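PDB 7DRQ: Uly1 from Catenovulum maritimum, which is an ulvan lyase of polysaccharide lyase family 24 that binds calcium and probably cleaves the marine algal polysaccharide ulvan by beta-elimination. Local coordinates for residues 396-410 with 421-433. Residues are numbered along the deposited sequence; the frame is centred on the assembly and turned at random.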
ATOM      1  N   PHE A 396      16.361  -0.427  18.055  1.00 17.68           N
ATOM      2  CA  PHE A 396      15.008  -0.201  17.566  1.00 16.42           C
ATOM      3  C   PHE A 396      14.237  -1.513  17.609  1.00 17.93           C
ATOM      4  O   PHE A 396      14.799  -2.561  17.257  1.00 16.91           O
ATOM      5  CB  PHE A 396      15.034   0.358  16.134  1.00 16.48           C
ATOM      6  CG  PHE A 396      13.692   0.784  15.626  1.00 14.47           C
ATOM      7  CD1 PHE A 396      13.095   1.944  16.104  1.00 15.46           C
ATOM      8  CD2 PHE A 396      13.024   0.031  14.678  1.00 14.88           C
ATOM      9  CE1 PHE A 396      11.845   2.344  15.643  1.00 14.56           C
ATOM     10  CE2 PHE A 396      11.772   0.423  14.212  1.00 18.82           C
ATOM     11  CZ  PHE A 396      11.180   1.582  14.701  1.00 16.17           C
ATOM     12  N   PRO A 397      12.970  -1.501  18.024  1.00 19.17           N
ATOM     13  CA  PRO A 397      12.234  -2.763  18.200  1.00 20.80           C
ATOM     14  C   PRO A 397      11.814  -3.348  16.864  1.00 18.78           C
ATOM     15  O   PRO A 397      11.948  -2.697  15.814  1.00 22.24           O
ATOM     16  CB  PRO A 397      11.014  -2.341  19.038  1.00 21.88           C
ATOM     17  CG  PRO A 397      10.791  -0.938  18.659  1.00 18.21           C
ATOM     18  CD  PRO A 397      12.176  -0.350  18.486  1.00 19.87           C
ATOM     19  N   PRO A 398      11.298  -4.579  16.856  1.00 17.66           N
ATOM     20  CA  PRO A 398      10.847  -5.179  15.593  1.00 16.82           C
ATOM     21  C   PRO A 398       9.570  -4.557  15.053  1.00 23.91           C
ATOM     22  O   PRO A 398       8.544  -5.234  14.969  1.00 34.38           O
ATOM     23  CB  PRO A 398      10.622  -6.653  15.967  1.00 19.66           C
ATOM     24  CG  PRO A 398      11.392  -6.854  17.234  1.00 27.47           C
ATOM     25  CD  PRO A 398      11.280  -5.556  17.957  1.00 20.43           C
ATOM     26  N   ALA A 399       9.606  -3.285  14.684  1.00 15.94           N
ATOM     27  CA  ALA A 399       8.448  -2.634  14.091  1.00 16.37           C
ATOM     28  C   ALA A 399       8.658  -2.514  12.589  1.00 14.23           C
ATOM     29  O   ALA A 399       9.778  -2.327  12.129  1.00 15.76           O
ATOM     30  CB  ALA A 399       8.222  -1.253  14.707  1.00 16.00           C
ATOM     31  N   SER A 400       7.574  -2.631  11.827  1.00 13.01           N
ATOM     32  CA  SER A 400       7.654  -2.636  10.368  1.00 18.24           C
ATOM     33  C   SER A 400       7.101  -1.379   9.713  1.00 17.58           C
ATOM     34  O   SER A 400       7.296  -1.196   8.505  1.00 16.14           O
ATOM     35  CB  SER A 400       6.917  -3.862   9.806  1.00 19.35           C
ATOM     36  OG  SER A 400       5.529  -3.770  10.073  1.00 24.70           O
ATOM     37  N   GLN A 401       6.424  -0.509  10.464  1.00 12.67           N
ATOM     38  CA  GLN A 401       5.857   0.705   9.898  1.00 15.07           C
ATOM     39  C   GLN A 401       5.998   1.852  10.890  1.00 13.86           C
ATOM     40  O   GLN A 401       6.101   1.638  12.100  1.00 13.45           O
ATOM     41  CB  GLN A 401       4.384   0.484   9.491  1.00 16.88           C
ATOM     42  CG  GLN A 401       4.299  -0.226   8.135  1.00 23.85           C
ATOM     43  CD  GLN A 401       2.893  -0.407   7.612  1.00 29.38           C
ATOM     44  OE1 GLN A 401       2.283   0.528   7.087  1.00 30.45           O
ATOM     45  NE2 GLN A 401       2.378  -1.626   7.723  1.00 32.13           N
ATOM     46  N   LEU A 402       6.036   3.075  10.363  1.00 10.88           N
ATOM     47  CA  LEU A 402       6.077   4.286  11.175  1.00 13.28           C
ATOM     48  C   LEU A 402       4.941   5.210  10.764  1.00 14.96           C
ATOM     49  O   LEU A 402       4.602   5.308   9.580  1.00 14.92           O
ATOM     50  CB  LEU A 402       7.409   5.040  11.030  1.00 14.84           C
ATOM     51  CG  LEU A 402       8.606   4.812  11.948  1.00 19.37           C
ATOM     52  CD1 LEU A 402       9.608   5.953  11.715  1.00 13.58           C
ATOM     53  CD2 LEU A 402       8.207   4.710  13.421  1.00 16.33           C
ATOM     54  N   TYR A 403       4.369   5.904  11.742  1.00 11.68           N
ATOM     55  CA  TYR A 403       3.288   6.849  11.524  1.00 11.47           C
ATOM     56  C   TYR A 403       3.637   8.176  12.193  1.00 14.03           C
ATOM     57  O   TYR A 403       4.582   8.268  12.986  1.00 10.66           O
ATOM     58  CB  TYR A 403       1.970   6.282  12.074  1.00 10.31           C
ATOM     59  CG  TYR A 403       1.711   4.897  11.549  1.00 10.07           C
ATOM     60  CD1 TYR A 403       1.157   4.712  10.287  1.00 12.87           C
ATOM     61  CD2 TYR A 403       2.051   3.768  12.292  1.00 11.42           C
ATOM     62  CE1 TYR A 403       0.929   3.452   9.789  1.00 14.03           C
ATOM     63  CE2 TYR A 403       1.822   2.500  11.797  1.00 12.52           C
ATOM     64  CZ  TYR A 403       1.266   2.350  10.544  1.00 14.15           C
ATOM     65  OH  TYR A 403       1.022   1.092  10.040  1.00 13.64           O
ATOM     66  N   THR A 404       2.860   9.217  11.885  1.00 14.22           N
ATOM     67  CA  THR A 404       3.139  10.506  12.502  1.00 13.01           C
ATOM     68  C   THR A 404       1.859  11.299  12.688  1.00 12.28           C
ATOM     69  O   THR A 404       0.906  11.184  11.909  1.00 13.54           O
ATOM     70  CB  THR A 404       4.165  11.327  11.691  1.00 10.43           C
ATOM     71  OG1 THR A 404       4.635  12.423  12.489  1.00 11.41           O
ATOM     72  CG2 THR A 404       3.563  11.867  10.371  1.00 12.57           C
ATOM     73  N   ALA A 405       1.843  12.090  13.757  1.00 10.93           N
ATOM     74  CA  ALA A 405       0.775  13.041  14.015  1.00  8.65           C
ATOM     75  C   ALA A 405       1.314  14.047  15.011  1.00 14.60           C
ATOM     76  O   ALA A 405       2.049  13.678  15.931  1.00 13.95           O
ATOM     77  CB  ALA A 405      -0.498  12.369  14.557  1.00 12.99           C
ATOM     78  N   GLY A 406       0.967  15.316  14.810  1.00 14.43           N
ATOM     79  CA  GLY A 406       1.504  16.349  15.677  1.00 14.37           C
ATOM     80  C   GLY A 406       3.014  16.315  15.673  1.00 12.69           C
ATOM     81  O   GLY A 406       3.648  16.068  14.642  1.00 14.65           O
ATOM     82  N   GLU A 407       3.612  16.524  16.843  1.00 11.32           N
ATOM     83  CA  GLU A 407       5.067  16.520  16.909  1.00 15.75           C
ATOM     84  C   GLU A 407       5.662  15.122  17.022  1.00 15.90           C
ATOM     85  O   GLU A 407       6.885  15.005  17.173  1.00 13.83           O
ATOM     86  CB  GLU A 407       5.535  17.368  18.095  1.00 18.49           C
ATOM     87  CG  GLU A 407       5.181  16.792  19.448  1.00 20.41           C
ATOM     88  CD  GLU A 407       5.888  17.510  20.588  1.00 27.04           C
ATOM     89  OE1 GLU A 407       6.654  18.457  20.326  1.00 29.00           O
ATOM     90  OE2 GLU A 407       5.693  17.115  21.750  1.00 27.79           O
ATOM     91  N   ASN A 408       4.853  14.064  16.948  1.00 13.01           N
ATOM     92  CA  ASN A 408       5.301  12.726  17.310  1.00 14.30           C
ATOM     93  C   ASN A 408       5.385  11.786  16.113  1.00 13.04           C
ATOM     94  O   ASN A 408       4.778  12.008  15.064  1.00 14.60           O
ATOM     95  CB  ASN A 408       4.360  12.102  18.348  1.00 13.39           C
ATOM     96  CG  ASN A 408       4.320  12.894  19.628  1.00 18.64           C
ATOM     97  OD1 ASN A 408       5.361  13.251  20.176  1.00 17.07           O
ATOM     98  ND2 ASN A 408       3.120  13.191  20.102  1.00 22.11           N
ATOM     99  N   ILE A 409       6.147  10.709  16.306  1.00 10.69           N
ATOM    100  CA  ILE A 409       6.052   9.528  15.461  1.00 10.35           C
ATOM    101  C   ILE A 409       5.527   8.381  16.315  1.00 11.69           C
ATOM    102  O   ILE A 409       5.617   8.397  17.546  1.00 10.63           O
ATOM    103  CB  ILE A 409       7.398   9.144  14.802  1.00  9.51           C
ATOM    104  CG1 ILE A 409       8.468   8.902  15.874  1.00 11.29           C
ATOM    105  CG2 ILE A 409       7.819  10.212  13.790  1.00  9.02           C
ATOM    106  CD1 ILE A 409       9.822   8.398  15.295  1.00 10.33           C
ATOM    107  N   TYR A 410       4.972   7.373  15.647  1.00  9.54           N
ATOM    108  CA  TYR A 410       4.293   6.288  16.339  1.00 11.67           C
ATOM    109  C   TYR A 410       4.645   4.945  15.726  1.00 12.48           C
ATOM    110  O   TYR A 410       4.767   4.822  14.505  1.00 13.26           O
ATOM    111  CB  TYR A 410       2.772   6.440  16.294  1.00 11.39           C
ATOM    112  CG  TYR A 410       2.265   7.700  16.913  1.00 13.67           C
ATOM    113  CD1 TYR A 410       1.945   7.749  18.268  1.00 10.48           C
ATOM    114  CD2 TYR A 410       2.086   8.848  16.150  1.00 13.84           C
ATOM    115  CE1 TYR A 410       1.463   8.907  18.844  1.00 12.12           C
ATOM    116  CE2 TYR A 410       1.614  10.013  16.723  1.00 14.51           C
ATOM    117  CZ  TYR A 410       1.300  10.033  18.064  1.00 16.43           C
ATOM    118  OH  TYR A 410       0.831  11.190  18.639  1.00 18.57           O
ATOM    119  N   VAL A 421       0.077   1.349  21.058  1.00 11.34           N
ATOM    120  CA  VAL A 421       0.694   2.515  20.430  1.00 11.71           C
ATOM    121  C   VAL A 421       1.932   2.888  21.228  1.00 15.13           C
ATOM    122  O   VAL A 421       1.857   3.077  22.446  1.00 14.19           O
ATOM    123  CB  VAL A 421      -0.258   3.719  20.363  1.00 10.87           C
ATOM    124  CG1 VAL A 421       0.461   4.914  19.717  1.00 12.73           C
ATOM    125  CG2 VAL A 421      -1.542   3.370  19.610  1.00 13.62           C
ATOM    126  N   GLU A 422       3.069   2.993  20.549  1.00 10.37           N
ATOM    127  CA  GLU A 422       4.286   3.543  21.127  1.00 14.49           C
ATOM    128  C   GLU A 422       4.551   4.883  20.469  1.00 14.23           C
ATOM    129  O   GLU A 422       4.303   5.047  19.273  1.00 14.21           O
ATOM    130  CB  GLU A 422       5.472   2.613  20.909  1.00 14.37           C
ATOM    131  CG  GLU A 422       5.169   1.193  21.332  1.00 23.01           C
ATOM    132  CD  GLU A 422       6.025   0.728  22.475  1.00 29.93           C
ATOM    133  OE1 GLU A 422       5.820  -0.425  22.914  1.00 28.85           O
ATOM    134  OE2 GLU A 422       6.904   1.505  22.929  1.00 30.19           O
ATOM    135  N   GLN A 423       5.036   5.846  21.242  1.00 11.21           N
ATOM    136  CA  GLN A 423       5.160   7.204  20.728  1.00 12.79           C
ATOM    137  C   GLN A 423       6.527   7.764  21.075  1.00 15.39           C
ATOM    138  O   GLN A 423       7.058   7.496  22.154  1.00 14.16           O
ATOM    139  CB  GLN A 423       4.033   8.083  21.298  1.00 14.23           C
ATOM    140  CG  GLN A 423       4.370   9.518  21.580  1.00 20.69           C
ATOM    141  CD  GLN A 423       3.265  10.198  22.378  1.00 22.33           C
ATOM    142  OE1 GLN A 423       2.088   9.857  22.237  1.00 23.74           O
ATOM    143  NE2 GLN A 423       3.640  11.144  23.229  1.00 22.63           N
ATOM    144  N   ALA A 424       7.098   8.524  20.145  1.00 13.57           N
ATOM    145  CA  ALA A 424       8.369   9.208  20.353  1.00 11.84           C
ATOM    146  C   ALA A 424       8.259  10.610  19.781  1.00 15.37           C
ATOM    147  O   ALA A 424       7.580  10.825  18.776  1.00 13.07           O
ATOM    148  CB  ALA A 424       9.540   8.472  19.679  1.00 13.45           C
ATOM    149  N   LYS A 425       8.919  11.568  20.431  1.00 12.62           N
ATOM    150  CA  LYS A 425       9.018  12.899  19.844  1.00 12.57           C
ATOM    151  C   LYS A 425       9.784  12.808  18.537  1.00 11.34           C
ATOM    152  O   LYS A 425      10.801  12.117  18.458  1.00 10.80           O
ATOM    153  CB  LYS A 425       9.721  13.863  20.802  1.00 14.96           C
ATOM    154  CG  LYS A 425       9.976  15.253  20.198  1.00 25.31           C
ATOM    155  CD  LYS A 425       9.994  16.347  21.264  1.00 31.46           C
ATOM    156  CE  LYS A 425      10.015  17.742  20.643  1.00 31.15           C
ATOM    157  NZ  LYS A 425       9.631  17.737  19.201  1.00 36.25           N
ATOM    158  N   GLY A 426       9.289  13.492  17.505  1.00 11.70           N
ATOM    159  CA  GLY A 426       9.978  13.474  16.225  1.00 10.55           C
ATOM    160  C   GLY A 426      11.407  13.939  16.391  1.00 10.76           C
ATOM    161  O   GLY A 426      11.681  14.780  17.259  1.00 12.32           O
ATOM    162  N   GLY A 427      12.320  13.413  15.577  1.00 10.26           N
ATOM    163  CA  GLY A 427      13.719  13.745  15.707  1.00 11.30           C
ATOM    164  C   GLY A 427      14.448  12.977  16.783  1.00 13.41           C
ATOM    165  O   GLY A 427      15.628  13.257  17.026  1.00 14.22           O
ATOM    166  N   THR A 428      13.786  12.013  17.427  1.00 12.27           N
ATOM    167  CA  THR A 428      14.374  11.224  18.501  1.00 14.18           C
ATOM    168  C   THR A 428      14.104   9.745  18.269  1.00 13.60           C
ATOM    169  O   THR A 428      13.329   9.354  17.393  1.00 10.49           O
ATOM    170  CB  THR A 428      13.826  11.618  19.883  1.00 14.54           C
ATOM    171  OG1 THR A 428      12.534  11.014  20.082  1.00 13.50           O
ATOM    172  CG2 THR A 428      13.723  13.145  20.026  1.00 16.55           C
ATOM    173  N   ASN A 429      14.748   8.919  19.095  1.00 10.52           N
ATOM    174  CA  ASN A 429      14.514   7.480  19.134  1.00 14.01           C
ATOM    175  C   ASN A 429      13.973   7.047  20.500  1.00 13.28           C
ATOM    176  O   ASN A 429      14.189   5.909  20.932  1.00 14.18           O
ATOM    177  CB  ASN A 429      15.804   6.728  18.795  1.00 12.26           C
ATOM    178  CG  ASN A 429      15.600   5.227  18.634  1.00 15.58           C
ATOM    179  OD1 ASN A 429      14.620   4.760  18.034  1.00 13.17           O
ATOM    180  ND2 ASN A 429      16.528   4.459  19.192  1.00 16.19           N
ATOM    181  N   ASP A 430      13.243   7.926  21.183  1.00 14.07           N
ATOM    182  CA  ASP A 430      12.856   7.677  22.580  1.00 15.19           C
ATOM    183  C   ASP A 430      11.366   7.342  22.639  1.00 13.70           C
ATOM    184  O   ASP A 430      10.519   8.210  22.869  1.00 13.76           O
ATOM    185  CB  ASP A 430      13.196   8.873  23.445  1.00 20.89           C
ATOM    186  CG  ASP A 430      14.692   9.105  23.547  1.00 31.93           C
ATOM    187  OD1 ASP A 430      15.446   8.115  23.686  1.00 33.09           O
ATOM    188  OD2 ASP A 430      15.107  10.282  23.484  1.00 38.04           O
ATOM    189  N   PHE A 431      11.057   6.068  22.450  1.00 13.97           N
ATOM    190  CA  PHE A 431       9.681   5.610  22.447  1.00 15.43           C
ATOM    191  C   PHE A 431       9.231   5.221  23.844  1.00 18.53           C
ATOM    192  O   PHE A 431      10.014   4.720  24.656  1.00 17.77           O
ATOM    193  CB  PHE A 431       9.512   4.414  21.506  1.00 15.21           C
ATOM    194  CG  PHE A 431       9.607   4.781  20.058  1.00 15.72           C
ATOM    195  CD1 PHE A 431      10.843   4.854  19.435  1.00 14.47           C
ATOM    196  CD2 PHE A 431       8.463   5.078  19.329  1.00 14.21           C
ATOM    197  CE1 PHE A 431      10.942   5.214  18.082  1.00 16.31           C
ATOM    198  CE2 PHE A 431       8.547   5.432  17.979  1.00 14.86           C
ATOM    199  CZ  PHE A 431       9.791   5.495  17.362  1.00 13.32           C
ATOM    200  N   THR A 432       7.952   5.461  24.112  1.00 15.12           N
ATOM    201  CA  THR A 432       7.286   4.946  25.299  1.00 18.98           C
ATOM    202  C   THR A 432       5.925   4.404  24.892  1.00 18.65           C
ATOM    203  O   THR A 432       5.277   4.936  23.983  1.00 14.96           O
ATOM    204  CB  THR A 432       7.107   6.022  26.376  1.00 20.80           C
ATOM    205  OG1 THR A 432       6.292   7.077  25.863  1.00 24.39           O
ATOM    206  CG2 THR A 432       8.438   6.599  26.809  1.00 20.35           C
ATOM    207  N   ARG A 433       5.480   3.345  25.574  1.00 14.70           N
ATOM    208  CA  ARG A 433       4.146   2.836  25.298  1.00 15.30           C
ATOM    209  C   ARG A 433       3.098   3.760  25.910  1.00 19.37           C
ATOM    210  O   ARG A 433       3.127   4.051  27.110  1.00 19.44           O
ATOM    211  CB  ARG A 433       3.956   1.417  25.826  1.00 17.35           C
ATOM    212  CG  ARG A 433       2.615   0.860  25.362  1.00 20.49           C
ATOM    213  CD  ARG A 433       2.561  -0.641  25.377  1.00 22.28           C
ATOM    214  NE  ARG A 433       3.442  -1.240  24.387  1.00 21.87           N
ATOM    215  CZ  ARG A 433       3.467  -2.540  24.125  1.00 21.84           C
ATOM    216  NH1 ARG A 433       2.654  -3.360  24.783  1.00 28.71           N
ATOM    217  NH2 ARG A 433       4.296  -3.024  23.218  1.00 21.22           N
TER
HETATM  218  O   HOH W   1      -0.042  11.189  20.902  1.00 19.97           O
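I409 puts CG1 between its backbone N and carbonyl carbon (chi1 58°), and with chi2 extended its CD1 reaches F431 CZ at 3.6 Å; F396, with CG opposite its own N (chi1 -172°), turns a ring edge to the face of that same phenylalanine. These side chains belong to one blade of a beta-propeller, the four-stranded antiparallel sheet 403-405, 408-415, 418-425 and 432-436, whose two central strands are paired here. I409 and A424 form the hydrogen-bonded pair: I409 N gives to A424 O at 2.9 Å, and A424 N returns a bond to I409 O. Alanine suits its place because its small CB sits over the centre of the F431 ring, 3.4 Å above the plane, letting the aromatic lie close to the sheet. F396 and F431 make an offset edge-to-face pair, with planes at 69°, and F396 also packs against H380 and I362 of the neighbouring sheet, at the border between two blades. On the sheet face bearing Y410 and Q423, the glutamine runs beside the tyrosine, its amide almost perpendicular to the ring, while the N408 amide stacks on the Q423 amide. A water donates to Q423 OE1 at 2.8 Å. V421, branched and apolar, suits its buried place by setting CG1 against Y410 CD1 (3.5 Å). Where the strands end, G426 N bonds E407 O in the carbonyl plane; glycine fits, since a CB there would crowd that oxygen. Beyond this bond, the long K425 chain, bent at chi4, brings NZ to E407 OE1 at 3.3 Å, a salt bridge whose hydrogen bond is weak.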